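Local coordinates for putative metal binding protein RUMGNA_00854 (Ruminococcus gnavus, PDB 3U7Z) that is of unknown function but binds calcium ions, and probably has the beta-grasp fold of the ubiquitin superfamily, at residues A[25-28]-A[34-37]; A[11-16]-A[67-72]; A[59-64]-A[95-100]. All blocks are in the same frame, centred on the assembly; numbering follows the deposited sequence.

Contact 1 (A[25-28]-A[34-37]); sequences FDTD and EVLE. With CA (calcium ion), chain D.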
loop_
_atom_site.group_PDB
_atom_site.type_symbol
_atom_site.label_atom_id
_atom_site.label_comp_id
_atom_site.label_asym_id
_atom_site.label_seq_id
_atom_site.Cartn_x
_atom_site.Cartn_y
_atom_site.Cartn_z
ATOM N N PHE A 25 4.001 11.023 -4.130
ATOM C CA PHE A 25 3.461 11.864 -3.087
ATOM C C PHE A 25 4.521 12.780 -2.479
ATOM O O PHE A 25 5.650 12.394 -2.235
ATOM C CB PHE A 25 2.897 11.000 -1.991
ATOM C CG PHE A 25 1.752 10.161 -2.418
ATOM C CD1 PHE A 25 0.449 10.639 -2.328
ATOM C CD2 PHE A 25 1.944 8.851 -2.829
ATOM C CE1 PHE A 25 -0.643 9.840 -2.717
ATOM C CE2 PHE A 25 0.842 8.034 -3.204
ATOM C CZ PHE A 25 -0.416 8.521 -3.148
ATOM N N ASP A 26 4.116 14.019 -2.251
ATOM C CA ASP A 26 4.903 14.955 -1.480
ATOM C C ASP A 26 4.101 15.182 -0.194
ATOM O O ASP A 26 3.053 15.788 -0.221
ATOM C CB ASP A 26 5.100 16.236 -2.301
ATOM C CG ASP A 26 5.687 15.957 -3.707
ATOM O OD1 ASP A 26 6.846 15.517 -3.805
ATOM O OD2 ASP A 26 4.964 16.142 -4.714
ATOM N N THR A 27 4.594 14.682 0.932
ATOM C CA THR A 27 3.737 14.465 2.103
ATOM C C THR A 27 4.467 14.781 3.392
ATOM O O THR A 27 5.637 14.548 3.488
ATOM C CB THR A 27 3.202 12.981 2.112
ATOM O OG1 THR A 27 2.434 12.748 3.287
ATOM C CG2 THR A 27 4.365 11.971 2.085
ATOM N N ASP A 28 3.727 15.270 4.387
ATOM C CA ASP A 28 4.249 15.430 5.761
ATOM C C ASP A 28 3.722 14.334 6.680
ATOM O O ASP A 28 3.910 14.387 7.902
ATOM C CB ASP A 28 3.949 16.831 6.338
ATOM C CG ASP A 28 2.665 17.442 5.782
ATOM O OD1 ASP A 28 1.605 16.790 5.919
ATOM O OD2 ASP A 28 2.726 18.539 5.163
ATOM N N GLU A 34 -1.788 6.991 5.959
ATOM C CA GLU A 34 -2.236 8.372 5.835
ATOM C C GLU A 34 -1.959 8.867 4.406
ATOM O O GLU A 34 -2.813 9.538 3.772
ATOM C CB GLU A 34 -1.532 9.258 6.899
ATOM C CG GLU A 34 -1.807 10.744 6.758
ATOM C CD GLU A 34 -1.015 11.609 7.746
ATOM O OE1 GLU A 34 -0.311 11.066 8.625
ATOM O OE2 GLU A 34 -1.100 12.857 7.625
ATOM N N VAL A 35 -0.800 8.499 3.881
ATOM C CA VAL A 35 -0.448 8.876 2.535
ATOM C C VAL A 35 -1.401 8.252 1.523
ATOM O O VAL A 35 -1.922 8.936 0.643
ATOM C CB VAL A 35 1.000 8.474 2.162
ATOM C CG1 VAL A 35 1.279 8.970 0.760
ATOM C CG2 VAL A 35 2.067 8.968 3.181
ATOM N N LEU A 36 -1.643 6.957 1.690
ATOM C CA LEU A 36 -2.491 6.233 0.727
ATOM C C LEU A 36 -3.903 6.795 0.736
ATOM O O LEU A 36 -4.551 7.015 -0.333
ATOM C CB LEU A 36 -2.489 4.772 1.091
ATOM C CG LEU A 36 -1.154 4.019 1.028
ATOM C CD1 LEU A 36 -1.217 2.575 1.581
ATOM C CD2 LEU A 36 -0.624 4.041 -0.389
ATOM N N GLU A 37 -4.395 7.101 1.943
ATOM C CA GLU A 37 -5.781 7.574 2.072
ATOM C C GLU A 37 -5.954 9.043 1.730
ATOM O O GLU A 37 -7.067 9.444 1.444
ATOM C CB GLU A 37 -6.415 7.252 3.435
ATOM C CG GLU A 37 -6.812 5.785 3.525
ATOM C CD GLU A 37 -8.051 5.409 2.701
ATOM O OE1 GLU A 37 -8.473 6.150 1.772
ATOM O OE2 GLU A 37 -8.644 4.348 2.988
HETATM CA CA CA D . -10.423 4.664 1.222
#
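Phe25 lays one face of its ring on Val35, whose CG1 methyl sits over the carbons nearest the backbone. From the root outward, Phe25 CB is 3.8 Å from Val35 CG1, and CG comes closest, at 3.4 Å from the same methyl. CD1 and CD2 flank that methyl almost evenly. Further out the partner changes: Phe25 CE1 lies 3.7 Å from the backbone O of Val35, and CZ passes a little farther from it. The methyl is 3.6 Å from the ring centroid and 19° off the normal, a CH-pi contact displaced toward the CG rim. With CG1 trans to its own N (chi1 -178°), Val35 points its other methyl at Thr27: Val35 CG2 lies 3.8 Å from Thr27 OG1, a hydroxyl hydrogen-bonded to Ala29 N. Cutting the ring back to an alanine would probably leave Val35 CG1 without the aromatic face it rests on and open a gap between strand and helix. Glu37, turned away from the strand, grips a calcium ion with both carboxylate oxygens, a site completed by Asn40, Val42 and Asp43. Helix 32-38 thus packs against edge strand 20-27, with Ile9 and Val11 of the adjacent strand 7-14 extending the apolar floor.

Contact 2 (A[11-16]-A[67-72]); sequences VTVIHG and QWWCIT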
loop_
_atom_site.group_PDB
_atom_site.type_symbol
_atom_site.label_atom_id
_atom_site.label_comp_id
_atom_site.label_asym_id
_atom_site.label_seq_id
_atom_site.Cartn_x
_atom_site.Cartn_y
_atom_site.Cartn_z
ATOM N N VAL A 11 4.674 5.371 -4.580
ATOM C CA VAL A 11 3.924 4.156 -4.319
ATOM C C VAL A 11 3.590 3.584 -5.678
ATOM O O VAL A 11 2.928 4.238 -6.484
ATOM C CB VAL A 11 2.666 4.438 -3.545
ATOM C CG1 VAL A 11 1.877 3.136 -3.329
ATOM C CG2 VAL A 11 2.996 5.134 -2.216
ATOM N N THR A 12 4.028 2.356 -5.937
ATOM C CA THR A 12 3.708 1.668 -7.175
ATOM C C THR A 12 2.722 0.558 -6.886
ATOM O O THR A 12 2.913 -0.211 -5.952
ATOM C CB THR A 12 4.957 1.097 -7.830
ATOM O OG1 THR A 12 5.894 2.152 -8.087
ATOM C CG2 THR A 12 4.649 0.404 -9.131
ATOM N N VAL A 13 1.615 0.561 -7.611
ATOM C CA VAL A 13 0.607 -0.453 -7.520
ATOM C C VAL A 13 0.818 -1.461 -8.617
ATOM O O VAL A 13 0.800 -1.097 -9.775
ATOM C CB VAL A 13 -0.791 0.132 -7.559
ATOM C CG1 VAL A 13 -1.840 -0.935 -7.465
ATOM C CG2 VAL A 13 -0.945 1.211 -6.474
ATOM N N ILE A 14 1.010 -2.709 -8.238
ATOM C CA ILE A 14 1.172 -3.813 -9.199
ATOM C C ILE A 14 -0.112 -4.645 -9.159
ATOM O O ILE A 14 -0.413 -5.377 -8.214
ATOM C CB ILE A 14 2.437 -4.646 -8.975
ATOM C CG1 ILE A 14 3.697 -3.770 -9.022
ATOM C CG2 ILE A 14 2.604 -5.680 -10.067
ATOM C CD1 ILE A 14 4.119 -3.209 -7.700
ATOM N N HIS A 15 -0.888 -4.430 -10.191
ATOM C CA HIS A 15 -2.195 -4.978 -10.332
ATOM C C HIS A 15 -2.148 -6.484 -10.690
ATOM O O HIS A 15 -1.105 -7.038 -11.078
ATOM C CB HIS A 15 -3.014 -4.166 -11.367
ATOM C CG HIS A 15 -3.506 -2.847 -10.847
ATOM N ND1 HIS A 15 -4.539 -2.769 -9.938
ATOM C CD2 HIS A 15 -3.056 -1.578 -11.023
ATOM C CE1 HIS A 15 -4.773 -1.493 -9.650
ATOM N NE2 HIS A 15 -3.870 -0.744 -10.283
ATOM N N GLY A 16 -3.340 -7.075 -10.649
ATOM C CA GLY A 16 -3.536 -8.486 -10.966
ATOM C C GLY A 16 -3.098 -8.861 -12.362
ATOM O O GLY A 16 -2.628 -9.972 -12.526
ATOM N N GLN A 67 -6.568 -14.104 -2.663
ATOM C CA GLN A 67 -5.825 -12.927 -3.095
ATOM C C GLN A 67 -5.738 -11.923 -1.964
ATOM O O GLN A 67 -6.651 -11.825 -1.144
ATOM C CB GLN A 67 -6.507 -12.271 -4.263
ATOM C CG GLN A 67 -6.574 -13.106 -5.475
ATOM C CD GLN A 67 -7.316 -12.473 -6.617
ATOM O OE1 GLN A 67 -7.915 -11.405 -6.505
ATOM N NE2 GLN A 67 -7.307 -13.176 -7.745
ATOM N N TRP A 68 -4.631 -11.187 -1.949
ATOM C CA TRP A 68 -4.394 -10.217 -0.916
ATOM C C TRP A 68 -3.379 -9.205 -1.395
ATOM O O TRP A 68 -2.501 -9.474 -2.208
ATOM C CB TRP A 68 -3.903 -10.887 0.379
ATOM C CG TRP A 68 -2.704 -11.777 0.231
ATOM C CD1 TRP A 68 -2.710 -13.040 -0.298
ATOM C CD2 TRP A 68 -1.408 -11.573 0.723
ATOM N NE1 TRP A 68 -1.487 -13.592 -0.233
ATOM C CE2 TRP A 68 -0.650 -12.725 0.406
ATOM C CE3 TRP A 68 -0.766 -10.498 1.326
ATOM C CZ2 TRP A 68 0.684 -12.816 0.691
ATOM C CZ3 TRP A 68 0.549 -10.647 1.667
ATOM C CH2 TRP A 68 1.259 -11.792 1.345
ATOM N N TRP A 69 -3.505 -7.985 -0.882
ATOM C CA TRP A 69 -2.570 -6.889 -1.155
ATOM C C TRP A 69 -1.412 -6.947 -0.193
ATOM O O TRP A 69 -1.566 -7.072 1.025
ATOM C CB TRP A 69 -3.267 -5.540 -1.048
ATOM C CG TRP A 69 -4.184 -5.307 -2.192
ATOM C CD1 TRP A 69 -5.590 -5.400 -2.194
ATOM C CD2 TRP A 69 -3.816 -4.936 -3.520
ATOM N NE1 TRP A 69 -6.053 -5.133 -3.445
ATOM C CE2 TRP A 69 -5.002 -4.861 -4.275
ATOM C CE3 TRP A 69 -2.606 -4.642 -4.124
ATOM C CZ2 TRP A 69 -4.988 -4.471 -5.612
ATOM C CZ3 TRP A 69 -2.581 -4.300 -5.453
ATOM C CH2 TRP A 69 -3.782 -4.215 -6.178
ATOM N N CYS A 70 -0.210 -6.852 -0.761
ATOM C CA CYS A 70 1.031 -6.923 -0.021
ATOM C C CYS A 70 1.825 -5.649 -0.132
ATOM O O CYS A 70 2.002 -5.138 -1.218
ATOM C CB CYS A 70 1.851 -8.084 -0.605
ATOM S SG CYS A 70 3.514 -8.090 0.098
ATOM N N ILE A 71 2.321 -5.163 0.985
ATOM C CA ILE A 71 3.135 -3.945 1.016
ATOM C C ILE A 71 4.608 -4.333 1.017
ATOM O O ILE A 71 5.036 -5.118 1.859
ATOM C CB ILE A 71 2.927 -3.091 2.283
ATOM C CG1 ILE A 71 1.449 -2.740 2.488
ATOM C CG2 ILE A 71 3.757 -1.765 2.240
ATOM C CD1 ILE A 71 1.055 -2.168 3.850
ATOM N N THR A 72 5.404 -3.741 0.117
ATOM C CA THR A 72 6.864 -3.879 0.152
ATOM C C THR A 72 7.467 -2.496 0.039
ATOM O O THR A 72 6.786 -1.528 -0.283
ATOM C CB THR A 72 7.402 -4.830 -0.912
ATOM O OG1 THR A 72 6.903 -4.447 -2.182
ATOM C CG2 THR A 72 7.009 -6.227 -0.616
#
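Trp69 sets the far corner of its six-membered ring against Val13, with CZ3 and CH2 each 4.0 Å from Val13 CG1. The same corner reaches the backbone beyond, where CZ3 lies 3.7 Å from Ile14 O, and then the imidazole of His15, whose ND1 is 4.1 Å from CH2. That nitrogen stands near the indole plane at the ring's edge, and the approach is no more than packing; the polar partner of ND1 is Glu59 OE1. With CG trans to the carbonyl carbon (chi1 -72°), the indole leans off its own strand toward strand 7-14. The two backbones are never paired: the CA atoms of Val13 and Ile71 are 9.6 Å apart, since strand 92-99 runs between them, parallel to 7-14 and antiparallel to 67-73. A parallel central pair in a mixed sheet, with a helix following the first hairpin, is the topology of the beta-grasp fold, consistent with membership of the ubiquitin clan. The indole therefore bridges across the central strand on one surface of the sheet, where Val56 also packs on both Trp69 and Val13. Its NE1 makes weak hydrogen bonds to the carbonyls of Thr54 and Glu59. Val13 serves a second ring as well: CG1 rests 3.5 Å above the plane of the His15 imidazole, toward its rim. NE2 of that imidazole is bonded to Asp57, which leaves the ring held at both nitrogens, and the two carboxylates would be expected to favour its doubly protonated form.

Contact 3 (A[59-64]-A[95-100]); sequences ETADDS and LTLKEG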
loop_
_atom_site.group_PDB
_atom_site.type_symbol
_atom_site.label_atom_id
_atom_site.label_comp_id
_atom_site.label_asym_id
_atom_site.label_seq_id
_atom_site.Cartn_x
_atom_site.Cartn_y
_atom_site.Cartn_z
ATOM N N GLU A 59 -8.868 -1.810 -7.691
ATOM C CA GLU A 59 -8.845 -3.245 -7.812
ATOM C C GLU A 59 -8.973 -3.912 -6.450
ATOM O O GLU A 59 -8.196 -3.678 -5.522
ATOM C CB GLU A 59 -7.543 -3.753 -8.494
ATOM C CG GLU A 59 -7.560 -5.262 -8.646
ATOM C CD GLU A 59 -6.442 -5.853 -9.462
ATOM O OE1 GLU A 59 -5.381 -5.263 -9.482
ATOM O OE2 GLU A 59 -6.595 -6.949 -10.072
ATOM N N THR A 60 -9.996 -4.742 -6.339
ATOM C CA THR A 60 -10.360 -5.394 -5.105
ATOM C C THR A 60 -9.846 -6.825 -5.153
ATOM O O THR A 60 -10.110 -7.569 -6.121
ATOM C CB THR A 60 -11.907 -5.391 -4.905
ATOM O OG1 THR A 60 -12.345 -4.025 -4.802
ATOM C CG2 THR A 60 -12.312 -6.138 -3.607
ATOM N N ALA A 61 -9.148 -7.229 -4.105
ATOM C CA ALA A 61 -8.670 -8.580 -3.944
ATOM C C ALA A 61 -9.874 -9.513 -3.788
ATOM O O ALA A 61 -10.780 -9.236 -2.960
ATOM C CB ALA A 61 -7.757 -8.705 -2.731
ATOM N N ASP A 62 -9.798 -10.667 -4.446
ATOM C CA ASP A 62 -10.819 -11.722 -4.322
ATOM C C ASP A 62 -10.380 -12.689 -3.228
ATOM O O ASP A 62 -9.526 -13.537 -3.442
ATOM C CB ASP A 62 -11.044 -12.442 -5.674
ATOM C CG ASP A 62 -12.035 -13.616 -5.578
ATOM O OD1 ASP A 62 -12.661 -13.833 -4.518
ATOM O OD2 ASP A 62 -12.194 -14.304 -6.602
ATOM N N ASP A 63 -11.001 -12.528 -2.061
ATOM C CA ASP A 63 -10.762 -13.335 -0.873
ATOM C C ASP A 63 -10.941 -14.825 -1.151
ATOM O O ASP A 63 -10.208 -15.689 -0.655
ATOM C CB ASP A 63 -11.779 -12.907 0.193
ATOM C CG ASP A 63 -11.446 -13.449 1.518
ATOM O OD1 ASP A 63 -10.234 -13.699 1.713
ATOM O OD2 ASP A 63 -12.364 -13.660 2.338
ATOM N N SER A 64 -11.957 -15.118 -1.947
ATOM C CA SER A 64 -12.275 -16.513 -2.268
ATOM C C SER A 64 -11.203 -17.225 -3.119
ATOM O O SER A 64 -11.203 -18.456 -3.206
ATOM C CB SER A 64 -13.643 -16.598 -2.954
ATOM O OG SER A 64 -13.509 -16.387 -4.330
ATOM N N LEU A 95 2.562 -1.808 -3.638
ATOM C CA LEU A 95 1.355 -2.567 -3.216
ATOM C C LEU A 95 1.104 -3.570 -4.346
ATOM O O LEU A 95 0.833 -3.191 -5.479
ATOM C CB LEU A 95 0.140 -1.668 -3.027
ATOM C CG LEU A 95 0.324 -0.625 -1.956
ATOM C CD1 LEU A 95 -0.740 0.442 -1.993
ATOM C CD2 LEU A 95 0.406 -1.203 -0.622
ATOM N N THR A 96 1.227 -4.865 -4.050
ATOM C CA THR A 96 1.144 -5.907 -5.041
ATOM C C THR A 96 0.027 -6.841 -4.716
ATOM O O THR A 96 -0.112 -7.277 -3.603
ATOM C CB THR A 96 2.441 -6.735 -5.091
ATOM O OG1 THR A 96 3.508 -5.836 -5.323
ATOM C CG2 THR A 96 2.429 -7.773 -6.197
ATOM N N LEU A 97 -0.747 -7.162 -5.736
ATOM C CA LEU A 97 -1.794 -8.171 -5.590
ATOM C C LEU A 97 -1.169 -9.551 -5.659
ATOM O O LEU A 97 -0.699 -9.943 -6.704
ATOM C CB LEU A 97 -2.920 -7.991 -6.587
ATOM C CG LEU A 97 -4.188 -8.798 -6.323
ATOM C CD1 LEU A 97 -4.838 -8.555 -5.005
ATOM C CD2 LEU A 97 -5.171 -8.597 -7.460
ATOM N N LYS A 98 -1.236 -10.294 -4.538
ATOM C CA LYS A 98 -0.671 -11.607 -4.432
ATOM C C LYS A 98 -1.805 -12.617 -4.345
ATOM O O LYS A 98 -2.929 -12.301 -4.039
ATOM C CB LYS A 98 0.260 -11.706 -3.226
ATOM C CG LYS A 98 1.525 -10.909 -3.329
ATOM C CD LYS A 98 2.491 -11.161 -2.134
ATOM C CE LYS A 98 3.757 -10.313 -2.263
ATOM N NZ LYS A 98 4.543 -10.180 -0.993
ATOM N N GLU A 99 -1.456 -13.880 -4.580
ATOM C CA GLU A 99 -2.394 -14.990 -4.510
ATOM C C GLU A 99 -1.737 -16.133 -3.733
ATOM O O GLU A 99 -0.637 -16.557 -4.054
ATOM C CB GLU A 99 -2.807 -15.488 -5.903
ATOM C CG GLU A 99 -3.116 -14.416 -6.905
ATOM C CD GLU A 99 -3.835 -14.973 -8.109
ATOM O OE1 GLU A 99 -3.181 -15.680 -8.912
ATOM O OE2 GLU A 99 -5.051 -14.715 -8.230
ATOM N N GLY A 100 -2.399 -16.587 -2.694
ATOM C CA GLY A 100 -1.904 -17.706 -1.877
ATOM C C GLY A 100 -0.760 -17.353 -0.968
ATOM O O GLY A 100 -0.484 -16.203 -0.737
#
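Apolar packing across this contact is carried by Leu97, which spreads its two methyls over Ala61 and Glu59. Leu97 CD1 touches the methyl of Ala61, 3.7 Å from CB, and lies only slightly farther from the CA of that residue. The second methyl meets a polar group: CD2 hangs over the flat of the Glu59 carboxylate, 3.4 Å from OE2 and 3.6 Å from CD, with OE1 more distant. An extended side chain, its CG trans to the backbone N (chi1 -178°), carries the Glu59 carboxylate to that place. Leu97 also packs on Trp69, so it fills the angle between strand 59-60, an edge of the three-stranded antiparallel sheet, and strand 92-99 in the middle of the larger mixed one.

No hydrogen bond joins the segments directly; each has its own, and Gln67 reaches both. Ser64 OG donates to Asp62 OD1 over 2.7 Å, reaching the syn side of the carboxylate 22° out of its plane. The same oxygen takes a weak bond of the Asx-turn kind from Ser64 N, at 3.0 Å and 126°, at the start of the 3-10 segment. Glu59 OE1 is held by His15 ND1 and Gly16 N. Gln67 OE1 accepts from Asp62 N, while its NE2 probably bonds Glu99 OE2 in the conformer given.

Direct cohesion thus rests on the leucine methyls, while orientation is probably set by third parties: His15 and Gly16 steady the carboxylate that Leu97 leans on, and Gln67 may link the far ends.

How the contacts relate
Contacts 2 and 3 are neighbours, their centres about 8 Å apart; besides the bond from His15 to Glu59, they meet where Trp69 CZ2 lies 3.3 Å from Glu59 O. Contact 1 lies across the chain's centre, about 17 Å from contact 2 and 23 Å from contact 3 between centres, yet a shared apolar core reaches it: Phe25 CE2 is 3.7 Å from Val11 CG2, and Leu36 CD2 is 3.9 Å from Leu95 CD1. All three contacts draw on the same mixed sheet. Only contact 1 supplies a calcium ligand among the three, Glu37; the side chains of His15 and Glu59 are about 7 Å and 9 Å from a bound calcium ion.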